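Local coordinates for protein apical membrane antigen 1 (Babesia divergens, PDB 4APM) that is a surface protein of the parasite that probably takes part in forming the moving junction during invasion of the host cell, at residues D224-G228 with N315-Y319; I238-E244 with L325-E331; W12-M16 with P333-I337. All blocks are in the same frame, centred on the assembly; numbering follows the deposited sequence.

Contact 1 of 3, residues D224-G228 with N315-Y319; sequences DAIFG and NWANY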
# COMPACT_ATOMS: atom_id res chain seq x y z
N ASP A 224 -1.02 -14.05 8.28
CA ASP A 224 -0.25 -14.70 9.36
C ASP A 224 1.14 -14.11 9.55
O ASP A 224 2.08 -14.82 9.90
CB ASP A 224 -0.14 -16.21 9.12
CG ASP A 224 -1.49 -16.87 9.04
OD1 ASP A 224 -2.37 -16.61 9.89
OD2 ASP A 224 -1.70 -17.62 8.09
N ALA A 225 1.27 -12.80 9.32
CA ALA A 225 2.59 -12.14 9.32
C ALA A 225 2.61 -10.88 10.14
O ALA A 225 1.65 -10.09 10.12
CB ALA A 225 3.04 -11.83 7.89
N ILE A 226 3.73 -10.67 10.81
CA ILE A 226 4.05 -9.45 11.50
C ILE A 226 5.35 -8.94 10.88
O ILE A 226 6.28 -9.72 10.66
CB ILE A 226 4.33 -9.70 12.98
CG1 ILE A 226 3.09 -10.24 13.70
CG2 ILE A 226 4.90 -8.45 13.66
CD1 ILE A 226 3.41 -10.80 15.07
N PHE A 227 5.40 -7.64 10.58
CA PHE A 227 6.60 -7.00 10.02
C PHE A 227 7.73 -6.92 11.05
O PHE A 227 7.49 -6.52 12.19
CB PHE A 227 6.28 -5.57 9.58
CG PHE A 227 5.46 -5.48 8.34
CD1 PHE A 227 5.90 -6.06 7.16
CD2 PHE A 227 4.28 -4.72 8.32
CE1 PHE A 227 5.18 -5.94 5.99
CE2 PHE A 227 3.58 -4.58 7.14
CZ PHE A 227 4.02 -5.20 5.97
N GLY A 228 8.96 -7.22 10.64
CA GLY A 228 10.10 -7.09 11.53
C GLY A 228 11.36 -6.58 10.85
O GLY A 228 11.40 -6.41 9.63
N ASN A 315 4.14 3.72 6.35
CA ASN A 315 3.63 3.04 5.15
C ASN A 315 3.14 1.59 5.33
O ASN A 315 2.78 0.94 4.35
CB ASN A 315 4.71 3.05 4.05
CG ASN A 315 5.12 4.46 3.64
OD1 ASN A 315 4.31 5.40 3.70
ND2 ASN A 315 6.36 4.60 3.13
N TRP A 316 3.23 1.07 6.55
CA TRP A 316 3.02 -0.36 6.83
C TRP A 316 2.32 -0.46 8.14
O TRP A 316 2.47 0.43 9.01
CB TRP A 316 4.36 -1.12 6.92
CG TRP A 316 5.42 -0.75 5.90
CD1 TRP A 316 5.71 -1.41 4.71
CD2 TRP A 316 6.42 0.33 6.00
NE1 TRP A 316 6.79 -0.80 4.06
CE2 TRP A 316 7.24 0.25 4.78
CE3 TRP A 316 6.67 1.35 6.90
CZ2 TRP A 316 8.29 1.11 4.54
CZ3 TRP A 316 7.76 2.23 6.65
CH2 TRP A 316 8.54 2.10 5.50
N ALA A 317 1.49 -1.49 8.28
CA ALA A 317 0.76 -1.73 9.53
C ALA A 317 0.59 -3.23 9.77
O ALA A 317 0.53 -4.02 8.81
CB ALA A 317 -0.60 -1.04 9.52
N ASN A 318 0.53 -3.60 11.05
CA ASN A 318 0.20 -4.96 11.46
C ASN A 318 -1.17 -4.96 12.04
O ASN A 318 -1.44 -4.25 13.01
CB ASN A 318 1.15 -5.41 12.55
CG ASN A 318 2.58 -5.25 12.15
OD1 ASN A 318 3.19 -4.23 12.45
ND2 ASN A 318 3.11 -6.22 11.41
N TYR A 319 -2.05 -5.73 11.44
CA TYR A 319 -3.39 -5.85 11.93
C TYR A 319 -3.57 -7.23 12.53
O TYR A 319 -3.47 -8.24 11.84
CB TYR A 319 -4.40 -5.64 10.82
CG TYR A 319 -5.79 -5.89 11.30
CD1 TYR A 319 -6.33 -5.12 12.33
CD2 TYR A 319 -6.51 -6.98 10.83
CE1 TYR A 319 -7.63 -5.35 12.78
CE2 TYR A 319 -7.78 -7.24 11.28
CZ TYR A 319 -8.33 -6.43 12.26
OH TYR A 319 -9.57 -6.73 12.72
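The backbone N of F227 has the side-chain amide of N318 close against it, 2.8 Å from F227 N to the atom modelled as N318 ND2, though this amide is probably turned over in the model. The amide plane stands 66° from the F227 ring, and the N318 side chain crosses that of I226 at about a right angle. The main-chain oxygen of A317 sits obliquely beside the F227 ring, with A317 O 3.5 Å from F227 CE2 and 3.8 Å from F227 CD2. The same corner of the ring meets W316, where F227 CE2 touches W316 CB at 3.6 Å. F227 thus wedges against the backbone and the first side-chain carbon of strand 316-319 at once. It is swung there by its first torsion, which sets CG beside its own backbone N and anti to the carbonyl carbon. Beyond CB the W316 side chain leads off, and its indole turns an edge toward the face of F227. This is a T-shaped pair, with the centroid of the F227 ring 5.5 Å from that of the W316 five-membered ring and the planes 74° apart. The indole is held by its NE1, which donates to F19 O, while N315 CB lies over the centre of the indole on one face. This is sheet-on-sheet packing in what is probably domain II of AMA1, a PAN-type module: strand 225-228 belongs to the mixed sheet and strand 316-319 to the four-stranded antiparallel one, and their axes come within 6.9 Å at 142°. A344, I329 and L336 add apolar cover to F227.

Contact 2 of 3, residues I238-E244 with L325-E331; sequences IESAFEE and LCRVIEE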
# COMPACT_ATOMS: atom_id res chain seq x y z
N ILE A 238 8.75 -5.01 14.60
CA ILE A 238 9.03 -3.57 14.61
C ILE A 238 8.05 -2.84 15.55
O ILE A 238 6.84 -3.08 15.50
CB ILE A 238 8.93 -2.97 13.18
CG1 ILE A 238 10.15 -3.34 12.38
CG2 ILE A 238 8.81 -1.46 13.22
CD1 ILE A 238 9.93 -3.26 10.89
N GLU A 239 8.58 -1.93 16.36
CA GLU A 239 7.77 -1.18 17.33
C GLU A 239 6.79 -0.24 16.63
O GLU A 239 7.06 0.27 15.54
CB GLU A 239 8.66 -0.37 18.27
CG GLU A 239 9.52 0.65 17.54
CD GLU A 239 10.18 1.65 18.47
OE1 GLU A 239 9.97 1.57 19.71
OE2 GLU A 239 10.89 2.53 17.95
N SER A 240 5.65 -0.02 17.26
CA SER A 240 4.61 0.79 16.67
C SER A 240 5.05 2.24 16.67
O SER A 240 5.68 2.69 17.64
CB SER A 240 3.33 0.65 17.48
OG SER A 240 3.10 -0.71 17.77
N ALA A 241 4.75 2.96 15.60
CA ALA A 241 4.77 4.42 15.65
C ALA A 241 3.57 4.89 16.46
O ALA A 241 3.67 5.80 17.28
CB ALA A 241 4.73 5.02 14.23
N PHE A 242 2.42 4.28 16.23
CA PHE A 242 1.28 4.46 17.13
C PHE A 242 0.37 3.28 16.92
O PHE A 242 0.54 2.53 15.97
CB PHE A 242 0.55 5.80 16.89
CG PHE A 242 -0.25 5.85 15.61
CD1 PHE A 242 -1.58 5.44 15.59
CD2 PHE A 242 0.34 6.31 14.43
CE1 PHE A 242 -2.31 5.47 14.41
CE2 PHE A 242 -0.39 6.35 13.25
CZ PHE A 242 -1.71 5.92 13.24
N GLU A 243 -0.52 3.05 17.89
CA GLU A 243 -1.43 1.91 17.83
C GLU A 243 -2.83 2.34 18.14
O GLU A 243 -3.03 3.27 18.94
CB GLU A 243 -1.07 0.87 18.86
CG GLU A 243 0.40 0.74 19.16
CD GLU A 243 0.65 -0.48 19.99
OE1 GLU A 243 -0.17 -0.75 20.89
OE2 GLU A 243 1.61 -1.20 19.67
N GLU A 244 -3.80 1.63 17.55
CA GLU A 244 -5.22 1.79 17.87
C GLU A 244 -6.00 0.54 17.54
O GLU A 244 -5.65 -0.19 16.58
CB GLU A 244 -5.83 2.97 17.14
CG GLU A 244 -5.95 4.20 18.01
CD GLU A 244 -5.62 5.45 17.24
OE1 GLU A 244 -5.96 5.45 16.05
OE2 GLU A 244 -4.98 6.38 17.78
N LEU A 325 -6.06 -5.08 17.21
CA LEU A 325 -5.07 -4.05 17.39
C LEU A 325 -4.34 -3.75 16.07
O LEU A 325 -3.74 -4.64 15.47
CB LEU A 325 -4.12 -4.35 18.53
CG LEU A 325 -3.13 -3.24 18.91
CD1 LEU A 325 -3.82 -2.04 19.55
CD2 LEU A 325 -2.10 -3.79 19.87
N CYS A 326 -4.43 -2.50 15.64
CA CYS A 326 -3.73 -2.03 14.48
C CYS A 326 -2.45 -1.30 14.92
O CYS A 326 -2.52 -0.28 15.58
CB CYS A 326 -4.63 -1.08 13.69
SG CYS A 326 -3.87 -0.37 12.20
N ARG A 327 -1.28 -1.84 14.57
CA ARG A 327 -0.03 -1.17 14.91
C ARG A 327 0.59 -0.53 13.67
O ARG A 327 1.11 -1.24 12.81
CB ARG A 327 0.96 -2.14 15.56
CG ARG A 327 0.45 -2.83 16.82
CD ARG A 327 1.61 -3.46 17.61
NE ARG A 327 2.37 -4.44 16.82
CZ ARG A 327 3.62 -4.26 16.35
NH1 ARG A 327 4.31 -3.14 16.60
NH2 ARG A 327 4.20 -5.23 15.66
N VAL A 328 0.54 0.79 13.56
CA VAL A 328 1.20 1.41 12.44
C VAL A 328 2.67 1.74 12.71
O VAL A 328 3.04 2.06 13.84
CB VAL A 328 0.35 2.46 11.67
CG1 VAL A 328 -1.06 2.60 12.24
CG2 VAL A 328 1.07 3.77 11.41
N ILE A 329 3.51 1.43 11.73
CA ILE A 329 4.96 1.50 11.88
C ILE A 329 5.60 2.40 10.81
O ILE A 329 5.03 2.65 9.77
CB ILE A 329 5.63 0.11 11.84
CG1 ILE A 329 5.36 -0.60 10.51
CG2 ILE A 329 5.21 -0.71 13.07
CD1 ILE A 329 6.13 -1.89 10.31
N GLU A 330 6.80 2.87 11.10
CA GLU A 330 7.44 3.82 10.22
C GLU A 330 8.85 3.43 9.84
O GLU A 330 9.50 4.17 9.11
CB GLU A 330 7.40 5.23 10.80
CG GLU A 330 8.34 5.47 11.98
CD GLU A 330 8.04 6.79 12.67
OE1 GLU A 330 7.51 7.72 12.01
OE2 GLU A 330 8.29 6.89 13.88
N GLU A 331 9.31 2.28 10.31
CA GLU A 331 10.60 1.75 9.90
C GLU A 331 10.39 0.76 8.78
O GLU A 331 9.37 0.04 8.75
CB GLU A 331 11.31 1.06 11.08
CG GLU A 331 11.59 1.98 12.27
CD GLU A 331 12.07 1.20 13.51
OE1 GLU A 331 12.63 0.08 13.35
OE2 GLU A 331 11.88 1.72 14.64
O HOH W 1 7.74 2.09 13.65
O HOH W 2 9.87 3.54 15.37
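Strands 242-244 and 325-329 run antiparallel with a classic beta bulge in which A241 and F242 both face V328: A241 N donates to V328 O at 2.6 Å, while F242 N makes only a weak bond to that oxygen. Beyond the bulge V328 N is bonded to F242 O, and E244 and C326 exchange a pair of bonds. R327 carries the polar face. Its chain bends at CG-CD (chi3 -59°), which turns the guanidinium back toward the loop 238-240. There NH1 meets I238 O at 2.8 Å in a nearly straight bond (171° at the hydrogen), lying in both the guanidinium plane and the carbonyl plane. The same nitrogen donates to S240 OG at 3.0 Å, again near the guanidinium plane, and NH2 adds a weak bond to I238 O. E243 lies alongside R327, pointing the same way, but E243 OE2 stays 4.4 Å from R327 NE, beyond a salt bridge. S240 OG links the two instead, since it also lies against E243 OE2, at a spacing doubtfully short. F242 and V328 share another face: V328 CG1 sits over the F242 ring, 4.0 Å from the centroid, and V328 CG2 meets F242 CE2. A separate apolar contact joins I238 and I329, whose CG2 atoms lie 3.7 Å apart. C326 is also tied by its disulfide to C252 of helix 249-257. At the outer end water takes over: one molecule bridges E239 O and E330 N, and another donates to both E239 OE2 and E331 OE2. Those two carboxylate oxygens crowd each other, which probably raises the proton affinity of one of them, and the shared water would partly offset the repulsion.

Contact 3 of 3, residues W12-M16 with P333-I337; sequences WGRYM and PNCLI
W12 starts against the strand at its first side-chain carbon: W12 CB lies 3.2 Å from N334 O. Its first torsion (chi1 -81°) sets CG anti to the carbonyl carbon, and the indole then spreads along the backbone of 335-336. CG and CD1 meet C335 CB, which stands over the face of the five-membered ring, 3.6 Å from the centroid of that W12 ring, as a CH-pi contact. The C335 sulfur lies obliquely farther off. NE1 is hydrogen-bonded to T365 OG1. Across the six-membered ring L336 N sits on the same face, CZ2 approaches L336 O at 3.5 Å, and at the tip CH2 touches L336 CB at 3.6 Å while CZ3 meets CG and CD1 of L336. One turn on, M16 bends at chi2 and chi3, bringing its CE to P333 CB (3.7 Å) and L336 CD2. A water donates to both M16 O and P333 O. The arrangement is a short, weakly bonded helical turn packed over the edge strand of the mixed sheet, where N334 and C335 form a classic beta bulge opposite G228 and a disulfide joins C335 to C235 in this probable PAN-type domain.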
# COMPACT_ATOMS: atom_id res chain seq x y z
N TRP A 12 15.69 -13.08 3.71
CA TRP A 12 14.44 -12.39 3.37
C TRP A 12 14.58 -11.42 2.22
O TRP A 12 13.58 -10.94 1.67
CB TRP A 12 13.90 -11.68 4.61
CG TRP A 12 13.14 -12.59 5.54
CD1 TRP A 12 13.58 -13.12 6.75
CD2 TRP A 12 11.76 -13.05 5.39
NE1 TRP A 12 12.59 -13.87 7.34
CE2 TRP A 12 11.48 -13.88 6.57
CE3 TRP A 12 10.77 -12.86 4.45
CZ2 TRP A 12 10.25 -14.49 6.75
CZ3 TRP A 12 9.54 -13.50 4.63
CH2 TRP A 12 9.30 -14.31 5.76
N GLY A 13 15.82 -11.14 1.82
CA GLY A 13 16.13 -9.99 0.97
C GLY A 13 15.37 -9.95 -0.35
O GLY A 13 14.94 -8.90 -0.79
N ARG A 14 15.18 -11.10 -0.97
CA ARG A 14 14.48 -11.13 -2.25
C ARG A 14 13.00 -10.82 -2.07
O ARG A 14 12.45 -9.97 -2.78
CB ARG A 14 14.68 -12.46 -2.97
CG ARG A 14 14.44 -12.33 -4.47
CD ARG A 14 14.87 -13.58 -5.23
NE ARG A 14 13.72 -14.31 -5.76
CZ ARG A 14 13.22 -15.42 -5.23
NH1 ARG A 14 13.80 -15.97 -4.16
NH2 ARG A 14 12.16 -16.00 -5.77
N TYR A 15 12.38 -11.48 -1.08
CA TYR A 15 10.95 -11.34 -0.84
C TYR A 15 10.60 -9.92 -0.35
O TYR A 15 9.50 -9.42 -0.61
CB TYR A 15 10.48 -12.38 0.19
CG TYR A 15 8.96 -12.42 0.36
CD1 TYR A 15 8.14 -13.12 -0.55
CD2 TYR A 15 8.34 -11.79 1.44
CE1 TYR A 15 6.75 -13.15 -0.40
CE2 TYR A 15 6.97 -11.85 1.62
CZ TYR A 15 6.17 -12.50 0.70
OH TYR A 15 4.79 -12.49 0.88
N MET A 16 11.49 -9.34 0.43
CA MET A 16 11.17 -8.14 1.21
C MET A 16 11.52 -6.86 0.47
O MET A 16 11.22 -5.77 0.95
CB MET A 16 11.89 -8.16 2.57
CG MET A 16 11.30 -9.12 3.59
SD MET A 16 9.51 -8.95 3.79
CE MET A 16 9.41 -7.44 4.75
N PRO A 333 10.39 -2.49 6.87
CA PRO A 333 10.55 -3.90 7.26
C PRO A 333 11.54 -4.60 6.33
O PRO A 333 11.63 -4.25 5.14
CB PRO A 333 9.15 -4.49 7.05
CG PRO A 333 8.23 -3.31 6.94
CD PRO A 333 9.04 -2.20 6.36
N ASN A 334 12.28 -5.57 6.87
CA ASN A 334 13.16 -6.42 6.04
C ASN A 334 13.08 -7.91 6.41
O ASN A 334 13.84 -8.72 5.87
CB ASN A 334 14.62 -5.90 6.03
CG ASN A 334 15.32 -6.04 7.38
OD1 ASN A 334 14.96 -6.90 8.19
ND2 ASN A 334 16.32 -5.19 7.62
N CYS A 335 12.12 -8.26 7.26
CA CYS A 335 11.71 -9.66 7.46
C CYS A 335 10.31 -9.75 8.07
O CYS A 335 9.73 -8.74 8.50
CB CYS A 335 12.70 -10.36 8.38
SG CYS A 335 12.77 -9.55 9.98
N LEU A 336 9.78 -10.97 8.13
CA LEU A 336 8.46 -11.22 8.70
C LEU A 336 8.59 -12.25 9.84
O LEU A 336 9.50 -13.06 9.83
CB LEU A 336 7.50 -11.74 7.62
CG LEU A 336 7.25 -10.91 6.34
CD1 LEU A 336 6.24 -11.61 5.45
CD2 LEU A 336 6.79 -9.50 6.66
N ILE A 337 7.71 -12.14 10.83
CA ILE A 337 7.54 -13.12 11.89
C ILE A 337 6.20 -13.83 11.65
O ILE A 337 5.20 -13.16 11.36
CB ILE A 337 7.46 -12.41 13.26
CG1 ILE A 337 8.77 -11.71 13.58
CG2 ILE A 337 7.00 -13.35 14.36
CD1 ILE A 337 8.74 -10.22 13.29
O HOH W 3 12.32 -4.07 2.61

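Overall arrangement
The three contacts form a chain of layers through what is probably one domain. Contact 1 is the buried joint between two sheets; contact 2 works within the four-stranded sheet that supplies 316-319, and contact 3 packs on the edge strand of the mixed sheet that supplies 225-228. Backbone pairs connect them: W316 and N318 bond to I329 and R327, and I226 and G228 to I337 and C335. Contacts 1 and 3 are both buried and mainly apolar, carried by aromatic rings, with contact 3 adding a single bridging water. Contact 2, partly exposed, mixes strand bonds, an arginine, carboxylates and waters. It meets contact 3 through I238 and P333, although their centres lie about 17 Å apart.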